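DUF5751 domain-containing protein (PDB 2RBG) is of unknown function but folds as a small alpha/beta domain, built round a five-stranded parallel sheet, that packs against a second copy of itself. Local coordinates at residues N13-F17 with V40-I44; F78-L82 with N108-I113; D88-C94 with N116-C122. All coordinates share one frame; numbering follows the deposited sequence.

Contact 1 of 3, residues N13-F17 with V40-I44; sequences NNDNF and VFTEI
The F17 ring meets T42 at its edge: T42 CB lies in the ring plane, and T42 OG1 sits near that plane, 3.8 Å from F17 CZ. One face of the ring has the carbonyl O of N13 above it, offset toward the rim. Two aliphatic groups approach obliquely: V40 CG1, 3.5 Å from F17 CE1, and more loosely I44 CG2. F17 thereby joins the loop that follows strand 6-11, where helix 17-31 begins, to the end of strand 35-41, at the C-terminal ends of the strands. L49 and L52 of helix 46-52 also pack on F17.

Outward of the ring the contact turns polar. N14 OD1 and T42 OG1 stand 3.7 Å apart and do not bond directly; a water bridges them, donating to N14 OD1 at 2.8 Å and accepting from T42 OG1 at 2.7 Å. The T42 hydroxyl is also an acceptor, taking a nearly straight bond from I44 N (3.1 Å, N-H...O 170°), which makes an ST turn. The OG1 of T42 is anti to its own backbone N (chi1 179°), which brings the hydroxyl between F17 and the I44 amide. I44 then slides past N14 in the opposite direction, its CD1 3.6 Å from N14 OD1. A valine in place of T42 would probably leave the I44 amide without its acceptor and the water without its second mate, setting N14 freer to turn.

With no direct hydrogen bond across it, the contact depends on apolar packing round F17 and a single water, whereas the T42 hydroxyl, both donor and acceptor, joins that water to the turn after the strand.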
ATOM      1  N   ASN A  13      10.214 -12.180   7.535  1.00 17.25           N
ATOM      2  CA  ASN A  13      10.522 -13.494   8.082  1.00 20.47           C
ATOM      3  C   ASN A  13      10.847 -14.383   6.883  1.00 19.38           C
ATOM      4  O   ASN A  13      10.411 -14.103   5.767  1.00 18.17           O
ATOM      5  CB  ASN A  13       9.315 -14.046   8.844  1.00 23.13           C
ATOM      6  CG  ASN A  13       8.989 -13.234  10.084  1.00 31.36           C
ATOM      7  OD1 ASN A  13       9.815 -13.103  10.989  1.00 36.96           O
ATOM      8  ND2 ASN A  13       7.778 -12.687  10.133  1.00 34.18           N
ATOM      9  N   ASN A  14      11.604 -15.450   7.110  1.00 18.03           N
ATOM     10  CA  ASN A  14      11.997 -16.348   6.027  1.00 19.51           C
ATOM     11  C   ASN A  14      10.855 -16.889   5.170  1.00 20.09           C
ATOM     12  O   ASN A  14      11.011 -17.056   3.962  1.00 20.91           O
ATOM     13  CB  ASN A  14      12.793 -17.534   6.577  1.00 20.73           C
ATOM     14  CG  ASN A  14      14.021 -17.104   7.344  1.00 23.53           C
ATOM     15  OD1 ASN A  14      14.636 -16.086   7.033  1.00 22.26           O
ATOM     16  ND2 ASN A  14      14.397 -17.890   8.347  1.00 26.38           N
ATOM     17  N   ASP A  15       9.710 -17.162   5.784  1.00 20.00           N
ATOM     18  CA  ASP A  15       8.576 -17.708   5.047  1.00 23.11           C
ATOM     19  C   ASP A  15       7.961 -16.714   4.064  1.00 20.27           C
ATOM     20  O   ASP A  15       7.144 -17.094   3.229  1.00 21.58           O
ATOM     21  CB  ASP A  15       7.499 -18.196   6.022  1.00 23.65           C
ATOM     22  CG  ASP A  15       6.714 -17.058   6.641  1.00 33.42           C
ATOM     23  OD1 ASP A  15       7.333 -16.038   7.011  1.00 37.24           O
ATOM     24  OD2 ASP A  15       5.476 -17.186   6.768  1.00 40.07           O
ATOM     25  N   ASN A  16       8.358 -15.448   4.160  1.00 17.28           N
ATOM     26  CA  ASN A  16       7.822 -14.414   3.280  1.00 16.22           C
ATOM     27  C   ASN A  16       8.701 -14.023   2.092  1.00 17.13           C
ATOM     28  O   ASN A  16       8.258 -13.272   1.226  1.00 15.71           O
ATOM     29  CB  ASN A  16       7.506 -13.145   4.081  1.00 18.31           C
ATOM     30  CG  ASN A  16       6.142 -13.190   4.741  1.00 21.25           C
ATOM     31  OD1 ASN A  16       5.155 -13.588   4.122  1.00 23.56           O
ATOM     32  ND2 ASN A  16       6.078 -12.761   5.996  1.00 19.07           N
ATOM     33  N   PHE A  17       9.930 -14.524   2.035  1.00 14.63           N
ATOM     34  CA  PHE A  17      10.824 -14.156   0.937  1.00 14.77           C
ATOM     35  C   PHE A  17      10.287 -14.420  -0.465  1.00 14.87           C
ATOM     36  O   PHE A  17      10.326 -13.539  -1.322  1.00  9.25           O
ATOM     37  CB  PHE A  17      12.188 -14.838   1.092  1.00 12.16           C
ATOM     38  CG  PHE A  17      13.068 -14.202   2.127  1.00 11.38           C
ATOM     39  CD1 PHE A  17      13.322 -12.833   2.094  1.00 13.83           C
ATOM     40  CD2 PHE A  17      13.643 -14.966   3.138  1.00 14.52           C
ATOM     41  CE1 PHE A  17      14.136 -12.233   3.055  1.00 14.54           C
ATOM     42  CE2 PHE A  17      14.457 -14.378   4.101  1.00 14.67           C
ATOM     43  CZ  PHE A  17      14.705 -13.009   4.061  1.00 14.46           C
ATOM     44  N   VAL A  40      18.846  -6.918   2.082  1.00  9.81           N
ATOM     45  CA  VAL A  40      18.002  -7.753   2.918  1.00 10.60           C
ATOM     46  C   VAL A  40      18.521  -7.823   4.345  1.00 11.33           C
ATOM     47  O   VAL A  40      19.665  -8.206   4.580  1.00 13.32           O
ATOM     48  CB  VAL A  40      17.938  -9.183   2.349  1.00 10.53           C
ATOM     49  CG1 VAL A  40      16.880  -9.993   3.083  1.00  9.46           C
ATOM     50  CG2 VAL A  40      17.659  -9.133   0.854  1.00 10.11           C
ATOM     51  N   PHE A  41      17.671  -7.450   5.293  1.00 10.47           N
ATOM     52  CA  PHE A  41      18.036  -7.478   6.702  1.00 10.56           C
ATOM     53  C   PHE A  41      17.453  -8.768   7.258  1.00 14.51           C
ATOM     54  O   PHE A  41      16.260  -8.864   7.541  1.00 12.82           O
ATOM     55  CB  PHE A  41      17.473  -6.228   7.370  1.00 11.18           C
ATOM     56  CG  PHE A  41      17.996  -4.959   6.759  1.00 13.39           C
ATOM     57  CD1 PHE A  41      19.248  -4.464   7.118  1.00 11.41           C
ATOM     58  CD2 PHE A  41      17.283  -4.313   5.751  1.00 13.82           C
ATOM     59  CE1 PHE A  41      19.786  -3.349   6.479  1.00 12.58           C
ATOM     60  CE2 PHE A  41      17.812  -3.197   5.105  1.00 16.09           C
ATOM     61  CZ  PHE A  41      19.069  -2.715   5.470  1.00 13.07           C
ATOM     62  N   THR A  42      18.322  -9.768   7.384  1.00 15.02           N
ATOM     63  CA  THR A  42      17.916 -11.090   7.834  1.00 14.54           C
ATOM     64  C   THR A  42      19.089 -11.821   8.478  1.00 15.87           C
ATOM     65  O   THR A  42      20.231 -11.385   8.377  1.00 14.97           O
ATOM     66  CB  THR A  42      17.429 -11.913   6.618  1.00 16.35           C
ATOM     67  OG1 THR A  42      17.042 -13.226   7.032  1.00 16.32           O
ATOM     68  CG2 THR A  42      18.543 -12.022   5.581  1.00 15.89           C
ATOM     69  N   GLU A  43      18.797 -12.940   9.134  1.00 18.33           N
ATOM     70  CA  GLU A  43      19.834 -13.746   9.770  1.00 22.06           C
ATOM     71  C   GLU A  43      20.150 -14.951   8.888  1.00 23.02           C
ATOM     72  O   GLU A  43      21.049 -15.738   9.186  1.00 22.29           O
ATOM     73  CB  GLU A  43      19.367 -14.221  11.150  1.00 21.32           C
ATOM     74  CG  GLU A  43      19.052 -13.097  12.127  1.00 26.43           C
ATOM     75  CD  GLU A  43      20.231 -12.166  12.352  1.00 31.13           C
ATOM     76  OE1 GLU A  43      21.334 -12.670  12.651  1.00 33.47           O
ATOM     77  OE2 GLU A  43      20.055 -10.933  12.232  1.00 32.35           O
ATOM     78  N   ILE A  44      19.406 -15.082   7.794  1.00 23.91           N
ATOM     79  CA  ILE A  44      19.582 -16.189   6.859  1.00 26.52           C
ATOM     80  C   ILE A  44      20.848 -16.003   6.015  1.00 27.74           C
ATOM     81  O   ILE A  44      21.319 -14.881   5.832  1.00 24.73           O
ATOM     82  CB  ILE A  44      18.341 -16.298   5.938  1.00 28.12           C
ATOM     83  CG1 ILE A  44      18.088 -17.756   5.564  1.00 28.57           C
ATOM     84  CG2 ILE A  44      18.532 -15.445   4.690  1.00 24.21           C
ATOM     85  CD1 ILE A  44      16.778 -17.964   4.827  1.00 31.00           C
TER
HETATM   86  O   HOH W   1      14.485 -13.429   7.762  1.00 13.55           O

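Contact 2 of 3, residues F78-L82 with N108-I113; sequences FLKNL and NLPTAI
L79 and L109 mark the nearest backbone approach, their CA atoms 7.7 Å apart, where helix 75-82 faces the loop that enters helix 111-114. Both elements lie over the same side of the parallel sheet in a three-layer alpha-beta-alpha sandwich, and the side-chain packing is mainly apolar, with no hydrogen bond across the contact.

L82 does most of the joining. Its CG is anti to the backbone N (chi1 -175°), which sends the side chain toward the opposing segment, and its CD2 touches three residues: the methyl CD2 of L109 at 3.8 Å, the ring CD of P110 at 3.8 Å and CD1 of I113 at 3.9 Å. P110 and I113 reach L82 tip to tip, whereas L109 crosses it at about a right angle. The same L109 methyl also lies at the edge of the F78 ring, near its plane, 4.2 Å from CE2, and a little farther off meets CD2 of L79. L109 CD2 thus meets F78, L79 and L82, which lie on the same side of their helix.

Beneath this layer are the strands. L82 and I113 both rest on L7, F78 and L109 both on L9, so the packing across the contact continues onto the sheet; F78 also meets F41 edge-to-face, and W70. P110 holds the N-cap position of its helix, and its carbonyl O receives a weak bond from I113 N, 3.1 Å long, at the first turn that carries I113 CD1 to L82.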
ATOM      1  N   PHE A  78      25.548  -0.985   6.295  1.00  7.81           N
ATOM      2  CA  PHE A  78      24.664  -0.708   5.171  1.00  8.65           C
ATOM      3  C   PHE A  78      24.564   0.797   4.928  1.00 11.53           C
ATOM      4  O   PHE A  78      24.729   1.271   3.804  1.00 11.69           O
ATOM      5  CB  PHE A  78      23.268  -1.269   5.443  1.00  8.63           C
ATOM      6  CG  PHE A  78      22.186  -0.576   4.668  1.00 10.37           C
ATOM      7  CD1 PHE A  78      22.086  -0.734   3.291  1.00 13.42           C
ATOM      8  CD2 PHE A  78      21.303   0.285   5.312  1.00 11.53           C
ATOM      9  CE1 PHE A  78      21.123  -0.037   2.562  1.00 15.39           C
ATOM     10  CE2 PHE A  78      20.336   0.987   4.593  1.00 11.81           C
ATOM     11  CZ  PHE A  78      20.248   0.824   3.216  1.00 14.87           C
ATOM     12  N   LEU A  79      24.285   1.545   5.990  1.00 10.16           N
ATOM     13  CA  LEU A  79      24.149   2.990   5.877  1.00  9.69           C
ATOM     14  C   LEU A  79      25.440   3.668   5.432  1.00 10.98           C
ATOM     15  O   LEU A  79      25.402   4.630   4.665  1.00 10.05           O
ATOM     16  CB  LEU A  79      23.663   3.573   7.205  1.00 11.59           C
ATOM     17  CG  LEU A  79      22.202   3.236   7.523  1.00  9.25           C
ATOM     18  CD1 LEU A  79      21.889   3.548   8.978  1.00 13.42           C
ATOM     19  CD2 LEU A  79      21.295   4.028   6.593  1.00 12.07           C
ATOM     20  N   LYS A  80      26.581   3.168   5.899  1.00 10.41           N
ATOM     21  CA  LYS A  80      27.860   3.755   5.505  1.00 10.15           C
ATOM     22  C   LYS A  80      28.114   3.490   4.024  1.00 10.76           C
ATOM     23  O   LYS A  80      28.473   4.398   3.273  1.00 10.37           O
ATOM     24  CB  LYS A  80      29.006   3.176   6.340  1.00 12.27           C
ATOM     25  CG  LYS A  80      30.376   3.757   5.989  1.00 16.44           C
ATOM     26  CD  LYS A  80      30.407   5.266   6.181  1.00 20.17           C
ATOM     27  CE  LYS A  80      31.740   5.859   5.742  1.00 24.66           C
ATOM     28  NZ  LYS A  80      31.789   7.337   5.965  1.00 25.43           N
ATOM     29  N   ASN A  81      27.924   2.243   3.603  1.00  8.82           N
ATOM     30  CA  ASN A  81      28.129   1.871   2.210  1.00  9.52           C
ATOM     31  C   ASN A  81      27.187   2.635   1.285  1.00  9.21           C
ATOM     32  O   ASN A  81      27.518   2.896   0.129  1.00  8.16           O
ATOM     33  CB  ASN A  81      27.910   0.368   2.024  1.00  6.26           C
ATOM     34  CG  ASN A  81      29.026  -0.469   2.631  1.00  9.62           C
ATOM     35  OD1 ASN A  81      29.950   0.059   3.252  1.00  9.19           O
ATOM     36  ND2 ASN A  81      28.941  -1.783   2.451  1.00  6.70           N
ATOM     37  N   LEU A  82      26.012   2.983   1.795  1.00  8.29           N
ATOM     38  CA  LEU A  82      25.025   3.716   1.005  1.00  9.25           C
ATOM     39  C   LEU A  82      25.598   5.043   0.502  1.00 10.59           C
ATOM     40  O   LEU A  82      25.194   5.549  -0.547  1.00  9.88           O
ATOM     41  CB  LEU A  82      23.767   3.967   1.843  1.00  9.95           C
ATOM     42  CG  LEU A  82      22.579   4.627   1.135  1.00 14.09           C
ATOM     43  CD1 LEU A  82      22.183   3.811  -0.087  1.00 13.71           C
ATOM     44  CD2 LEU A  82      21.410   4.744   2.105  1.00 10.74           C
ATOM     45  N   ASN A 108      16.120   7.034   8.805  1.00 16.67           N
ATOM     46  CA  ASN A 108      17.519   7.452   8.761  1.00 16.97           C
ATOM     47  C   ASN A 108      18.152   7.503   7.373  1.00 15.91           C
ATOM     48  O   ASN A 108      19.349   7.750   7.250  1.00 13.39           O
ATOM     49  CB  ASN A 108      18.368   6.559   9.670  1.00 19.30           C
ATOM     50  CG  ASN A 108      18.095   6.799  11.141  1.00 23.83           C
ATOM     51  OD1 ASN A 108      17.036   6.441  11.660  1.00 26.90           O
ATOM     52  ND2 ASN A 108      19.051   7.420  11.822  1.00 22.68           N
ATOM     53  N   LEU A 109      17.362   7.267   6.331  1.00 14.98           N
ATOM     54  CA  LEU A 109      17.896   7.319   4.972  1.00 14.18           C
ATOM     55  C   LEU A 109      18.061   8.769   4.551  1.00 16.48           C
ATOM     56  O   LEU A 109      17.391   9.654   5.083  1.00 14.47           O
ATOM     57  CB  LEU A 109      16.946   6.633   3.988  1.00 11.94           C
ATOM     58  CG  LEU A 109      16.734   5.127   4.117  1.00  9.62           C
ATOM     59  CD1 LEU A 109      15.644   4.690   3.145  1.00  8.05           C
ATOM     60  CD2 LEU A 109      18.035   4.390   3.832  1.00  8.93           C
ATOM     61  N   PRO A 110      18.958   9.034   3.588  1.00 16.03           N
ATOM     62  CA  PRO A 110      19.175  10.403   3.112  1.00 18.68           C
ATOM     63  C   PRO A 110      17.866  11.004   2.602  1.00 18.36           C
ATOM     64  O   PRO A 110      17.020  10.299   2.048  1.00 16.80           O
ATOM     65  CB  PRO A 110      20.196  10.220   1.994  1.00 17.68           C
ATOM     66  CG  PRO A 110      20.990   9.040   2.463  1.00 20.90           C
ATOM     67  CD  PRO A 110      19.910   8.103   2.957  1.00 17.75           C
ATOM     68  N   THR A 111      17.710  12.308   2.786  1.00 17.87           N
ATOM     69  CA  THR A 111      16.508  13.009   2.354  1.00 19.17           C
ATOM     70  C   THR A 111      16.150  12.746   0.891  1.00 18.59           C
ATOM     71  O   THR A 111      15.005  12.429   0.572  1.00 15.29           O
ATOM     72  CB  THR A 111      16.667  14.527   2.543  1.00 18.45           C
ATOM     73  OG1 THR A 111      16.916  14.812   3.924  1.00 26.33           O
ATOM     74  CG2 THR A 111      15.409  15.253   2.097  1.00 22.32           C
ATOM     75  N   ALA A 112      17.135  12.881   0.009  1.00 16.37           N
ATOM     76  CA  ALA A 112      16.919  12.682  -1.421  1.00 18.47           C
ATOM     77  C   ALA A 112      16.383  11.296  -1.764  1.00 17.46           C
ATOM     78  O   ALA A 112      15.613  11.139  -2.711  1.00 19.35           O
ATOM     79  CB  ALA A 112      18.214  12.942  -2.185  1.00 18.49           C
ATOM     80  N   ILE A 113      16.787  10.292  -0.996  1.00 12.89           N
ATOM     81  CA  ILE A 113      16.338   8.929  -1.251  1.00 16.15           C
ATOM     82  C   ILE A 113      14.895   8.731  -0.801  1.00 15.76           C
ATOM     83  O   ILE A 113      14.084   8.152  -1.524  1.00 17.40           O
ATOM     84  CB  ILE A 113      17.254   7.907  -0.549  1.00 15.62           C
ATOM     85  CG1 ILE A 113      18.667   8.014  -1.131  1.00 16.32           C
ATOM     86  CG2 ILE A 113      16.709   6.497  -0.741  1.00 15.49           C
ATOM     87  CD1 ILE A 113      19.653   7.008  -0.580  1.00 16.88           C
TER

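Contact 3 of 3, residues D88-C94 with N116-C122; sequences DGLLVYC and NLIKDFC
Strands 89-94 and 117-121 run parallel, L90 to C94 beside L117 to C122, with 117-121 the outermost strand of the sheet within the chain; helices 99-107 and 111-114 connect them in a beta-alpha-beta unit. Their axes differ by only 9°. Five backbone hydrogen bonds join them, from L90 N to N116 O through to C94 N to F121 O. Between L90 and L91 the register slips by one residue, a beta bulge: I118 N donates to L90 O at 2.8 Å, and the next amide, K119 N, is buried without a partner.

On one face L117 CD1 lies 4.0 Å from L90 CD2 and also touches V92, while D120 runs alongside V92 and forms a salt bridge with R123 through OD2. On the other, L91 CD2 packs 3.6 Å from K119 CB, and Y93 CD1 lies 3.8 Å from F121 CB. The bent K119 chain carries NZ away to a hydrogen bond with the carbonyl O of N73 and a salt bridge with D76, both of the second subunit.

Where the strands end, C94 SG and C122 SG form a disulfide of 2.0 Å with chi3 at 90°, the unstrained value, and M102 of helix 99-107 touches both cysteines. The edge strand is therefore held covalently as well as by hydrogen bonds, which probably limits fraying near the C-terminus.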
ATOM      1  N   ASP A  88      18.642   6.056  -7.239  1.00 16.11           N
ATOM      2  CA  ASP A  88      17.742   7.180  -7.495  1.00 16.31           C
ATOM      3  C   ASP A  88      16.274   6.945  -7.155  1.00 20.76           C
ATOM      4  O   ASP A  88      15.466   7.875  -7.197  1.00 25.38           O
ATOM      5  CB  ASP A  88      17.841   7.611  -8.958  1.00 19.28           C
ATOM      6  CG  ASP A  88      17.799   6.437  -9.915  1.00 18.16           C
ATOM      7  OD1 ASP A  88      17.205   5.394  -9.565  1.00 19.26           O
ATOM      8  OD2 ASP A  88      18.352   6.567 -11.025  1.00 20.16           O
ATOM      9  N   GLY A  89      15.926   5.704  -6.845  1.00 14.98           N
ATOM     10  CA  GLY A  89      14.552   5.384  -6.490  1.00 11.49           C
ATOM     11  C   GLY A  89      14.584   4.518  -5.249  1.00 11.28           C
ATOM     12  O   GLY A  89      15.616   3.917  -4.951  1.00 11.07           O
ATOM     13  N   LEU A  90      13.465   4.432  -4.534  1.00  7.86           N
ATOM     14  CA  LEU A  90      13.417   3.641  -3.309  1.00  8.27           C
ATOM     15  C   LEU A  90      12.200   2.727  -3.202  1.00  6.84           C
ATOM     16  O   LEU A  90      11.077   3.147  -3.468  1.00  8.06           O
ATOM     17  CB  LEU A  90      13.436   4.574  -2.097  1.00  9.22           C
ATOM     18  CG  LEU A  90      13.288   3.934  -0.714  1.00  7.17           C
ATOM     19  CD1 LEU A  90      14.508   3.076  -0.410  1.00  7.45           C
ATOM     20  CD2 LEU A  90      13.131   5.022   0.338  1.00 10.76           C
ATOM     21  N   LEU A  91      12.444   1.482  -2.802  1.00  6.67           N
ATOM     22  CA  LEU A  91      11.388   0.492  -2.589  1.00  5.88           C
ATOM     23  C   LEU A  91      11.591  -0.055  -1.182  1.00  7.65           C
ATOM     24  O   LEU A  91      12.712  -0.407  -0.805  1.00  7.92           O
ATOM     25  CB  LEU A  91      11.480  -0.643  -3.613  1.00  6.06           C
ATOM     26  CG  LEU A  91      11.079  -0.280  -5.047  1.00  7.72           C
ATOM     27  CD1 LEU A  91      11.360  -1.457  -5.976  1.00  9.04           C
ATOM     28  CD2 LEU A  91       9.595   0.088  -5.085  1.00 11.40           C
ATOM     29  N   VAL A  92      10.513  -0.122  -0.406  1.00  7.74           N
ATOM     30  CA  VAL A  92      10.592  -0.603   0.971  1.00  9.41           C
ATOM     31  C   VAL A  92       9.594  -1.723   1.251  1.00  8.85           C
ATOM     32  O   VAL A  92       8.409  -1.593   0.945  1.00  9.80           O
ATOM     33  CB  VAL A  92      10.327   0.555   1.967  1.00  9.33           C
ATOM     34  CG1 VAL A  92      10.294   0.027   3.391  1.00 11.21           C
ATOM     35  CG2 VAL A  92      11.403   1.625   1.817  1.00  9.68           C
ATOM     36  N   TYR A  93      10.078  -2.811   1.848  1.00  8.30           N
ATOM     37  CA  TYR A  93       9.224  -3.954   2.176  1.00  7.46           C
ATOM     38  C   TYR A  93       9.501  -4.531   3.557  1.00  9.64           C
ATOM     39  O   TYR A  93      10.655  -4.660   3.969  1.00  9.58           O
ATOM     40  CB  TYR A  93       9.429  -5.083   1.166  1.00  7.49           C
ATOM     41  CG  TYR A  93       9.282  -4.668  -0.271  1.00  7.32           C
ATOM     42  CD1 TYR A  93       8.045  -4.727  -0.915  1.00 10.22           C
ATOM     43  CD2 TYR A  93      10.380  -4.199  -0.987  1.00  8.50           C
ATOM     44  CE1 TYR A  93       7.910  -4.328  -2.240  1.00  7.50           C
ATOM     45  CE2 TYR A  93      10.257  -3.799  -2.302  1.00 10.65           C
ATOM     46  CZ  TYR A  93       9.021  -3.865  -2.927  1.00  9.17           C
ATOM     47  OH  TYR A  93       8.912  -3.472  -4.239  1.00  9.81           O
ATOM     48  N   CYS A  94       8.435  -4.903   4.256  1.00  9.58           N
ATOM     49  CA  CYS A  94       8.565  -5.515   5.574  1.00 11.58           C
ATOM     50  C   CYS A  94       7.253  -6.187   5.947  1.00 11.27           C
ATOM     51  O   CYS A  94       6.234  -5.993   5.277  1.00 12.83           O
ATOM     52  CB  CYS A  94       8.898  -4.460   6.641  1.00 11.71           C
ATOM     53  SG  CYS A  94       7.469  -3.511   7.275  1.00 12.06           S
ATOM     54  N   ASN A 116      12.106   9.884  -3.108  1.00 16.60           N
ATOM     55  CA  ASN A 116      11.826   9.136  -4.325  1.00 13.28           C
ATOM     56  C   ASN A 116      11.289   7.747  -4.012  1.00 13.98           C
ATOM     57  O   ASN A 116      11.612   6.772  -4.691  1.00 11.77           O
ATOM     58  CB  ASN A 116      13.073   9.035  -5.204  1.00 17.96           C
ATOM     59  CG  ASN A 116      13.419  10.353  -5.870  1.00 23.95           C
ATOM     60  OD1 ASN A 116      14.061  11.217  -5.276  1.00 27.65           O
ATOM     61  ND2 ASN A 116      12.973  10.519  -7.109  1.00 24.96           N
ATOM     62  N   LEU A 117      10.465   7.670  -2.972  1.00 14.76           N
ATOM     63  CA  LEU A 117       9.850   6.415  -2.557  1.00 16.01           C
ATOM     64  C   LEU A 117       8.821   6.020  -3.616  1.00 16.50           C
ATOM     65  O   LEU A 117       7.845   6.734  -3.842  1.00 19.94           O
ATOM     66  CB  LEU A 117       9.172   6.598  -1.198  1.00 13.89           C
ATOM     67  CG  LEU A 117       8.376   5.423  -0.628  1.00 15.07           C
ATOM     68  CD1 LEU A 117       9.300   4.239  -0.381  1.00 13.69           C
ATOM     69  CD2 LEU A 117       7.704   5.858   0.668  1.00 16.68           C
ATOM     70  N   ILE A 118       9.049   4.881  -4.263  1.00 11.74           N
ATOM     71  CA  ILE A 118       8.165   4.389  -5.317  1.00 13.36           C
ATOM     72  C   ILE A 118       7.035   3.530  -4.771  1.00 12.53           C
ATOM     73  O   ILE A 118       5.883   3.661  -5.187  1.00 12.37           O
ATOM     74  CB  ILE A 118       8.956   3.554  -6.344  1.00 14.81           C
ATOM     75  CG1 ILE A 118      10.027   4.425  -7.002  1.00 17.20           C
ATOM     76  CG2 ILE A 118       8.009   2.978  -7.397  1.00 16.33           C
ATOM     77  CD1 ILE A 118      10.967   3.657  -7.902  1.00 15.95           C
ATOM     78  N   LYS A 119       7.373   2.637  -3.850  1.00  9.94           N
ATOM     79  CA  LYS A 119       6.389   1.752  -3.242  1.00  8.83           C
ATOM     80  C   LYS A 119       6.871   1.377  -1.855  1.00 12.00           C
ATOM     81  O   LYS A 119       8.046   1.069  -1.661  1.00  9.96           O
ATOM     82  CB  LYS A 119       6.206   0.480  -4.081  1.00 10.54           C
ATOM     83  CG  LYS A 119       5.298  -0.588  -3.442  1.00 12.68           C
ATOM     84  CD  LYS A 119       3.857  -0.112  -3.283  1.00 12.97           C
ATOM     85  CE  LYS A 119       2.969  -1.170  -2.619  1.00  9.78           C
ATOM     86  NZ  LYS A 119       2.710  -2.343  -3.507  1.00  9.17           N
ATOM     87  N   ASP A 120       5.960   1.427  -0.893  1.00 11.88           N
ATOM     88  CA  ASP A 120       6.276   1.071   0.478  1.00 12.15           C
ATOM     89  C   ASP A 120       5.240   0.051   0.931  1.00 13.35           C
ATOM     90  O   ASP A 120       4.106   0.409   1.236  1.00 13.72           O
ATOM     91  CB  ASP A 120       6.216   2.306   1.384  1.00 13.47           C
ATOM     92  CG  ASP A 120       6.657   2.012   2.811  1.00 18.79           C
ATOM     93  OD1 ASP A 120       6.148   1.041   3.412  1.00 19.37           O
ATOM     94  OD2 ASP A 120       7.509   2.755   3.339  1.00 26.90           O
ATOM     95  N   PHE A 121       5.610  -1.224   0.919  1.00  9.12           N
ATOM     96  CA  PHE A 121       4.702  -2.261   1.390  1.00  8.53           C
ATOM     97  C   PHE A 121       5.255  -2.559   2.770  1.00 10.99           C
ATOM     98  O   PHE A 121       5.943  -3.561   2.977  1.00 12.01           O
ATOM     99  CB  PHE A 121       4.779  -3.516   0.521  1.00  8.25           C
ATOM    100  CG  PHE A 121       3.689  -4.509   0.810  1.00  9.71           C
ATOM    101  CD1 PHE A 121       2.436  -4.376   0.221  1.00  9.45           C
ATOM    102  CD2 PHE A 121       3.902  -5.553   1.701  1.00 13.08           C
ATOM    103  CE1 PHE A 121       1.409  -5.268   0.518  1.00 10.63           C
ATOM    104  CE2 PHE A 121       2.879  -6.452   2.007  1.00 11.99           C
ATOM    105  CZ  PHE A 121       1.630  -6.308   1.412  1.00 12.89           C
ATOM    106  N   CYS A 122       4.965  -1.671   3.715  1.00 12.06           N
ATOM    107  CA  CYS A 122       5.486  -1.835   5.058  1.00 13.91           C
ATOM    108  C   CYS A 122       4.817  -0.956   6.108  1.00 15.31           C
ATOM    109  O   CYS A 122       4.031  -1.437   6.924  1.00 15.62           O
ATOM    110  CB  CYS A 122       6.993  -1.557   5.033  1.00 13.84           C
ATOM    111  SG  CYS A 122       7.808  -1.606   6.658  1.00 13.88           S
TER

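In the fold
All three contacts are arranged about one parallel sheet, ordered 64-70, 35-41, 6-11, 89-94, 117-121. Contact 1 closes before the others open, whereas contacts 2 and 3 alternate along the chain: helix 75-82 leads into strand 89-94, and helix 111-114 into strand 117-121. Contacts 2 and 3, centres about 13 Å apart, touch through L90, which packs on L109 and I113. Contacts 1 and 2, centres about 21 Å apart, still meet where the rings of F41 and F78 pack edge-to-face. Contacts 1 and 3, centres about 17 Å apart, do not touch and lie on opposite sides of the chain's centre. Together they tie loops, helix layer and edge strand into one compact domain.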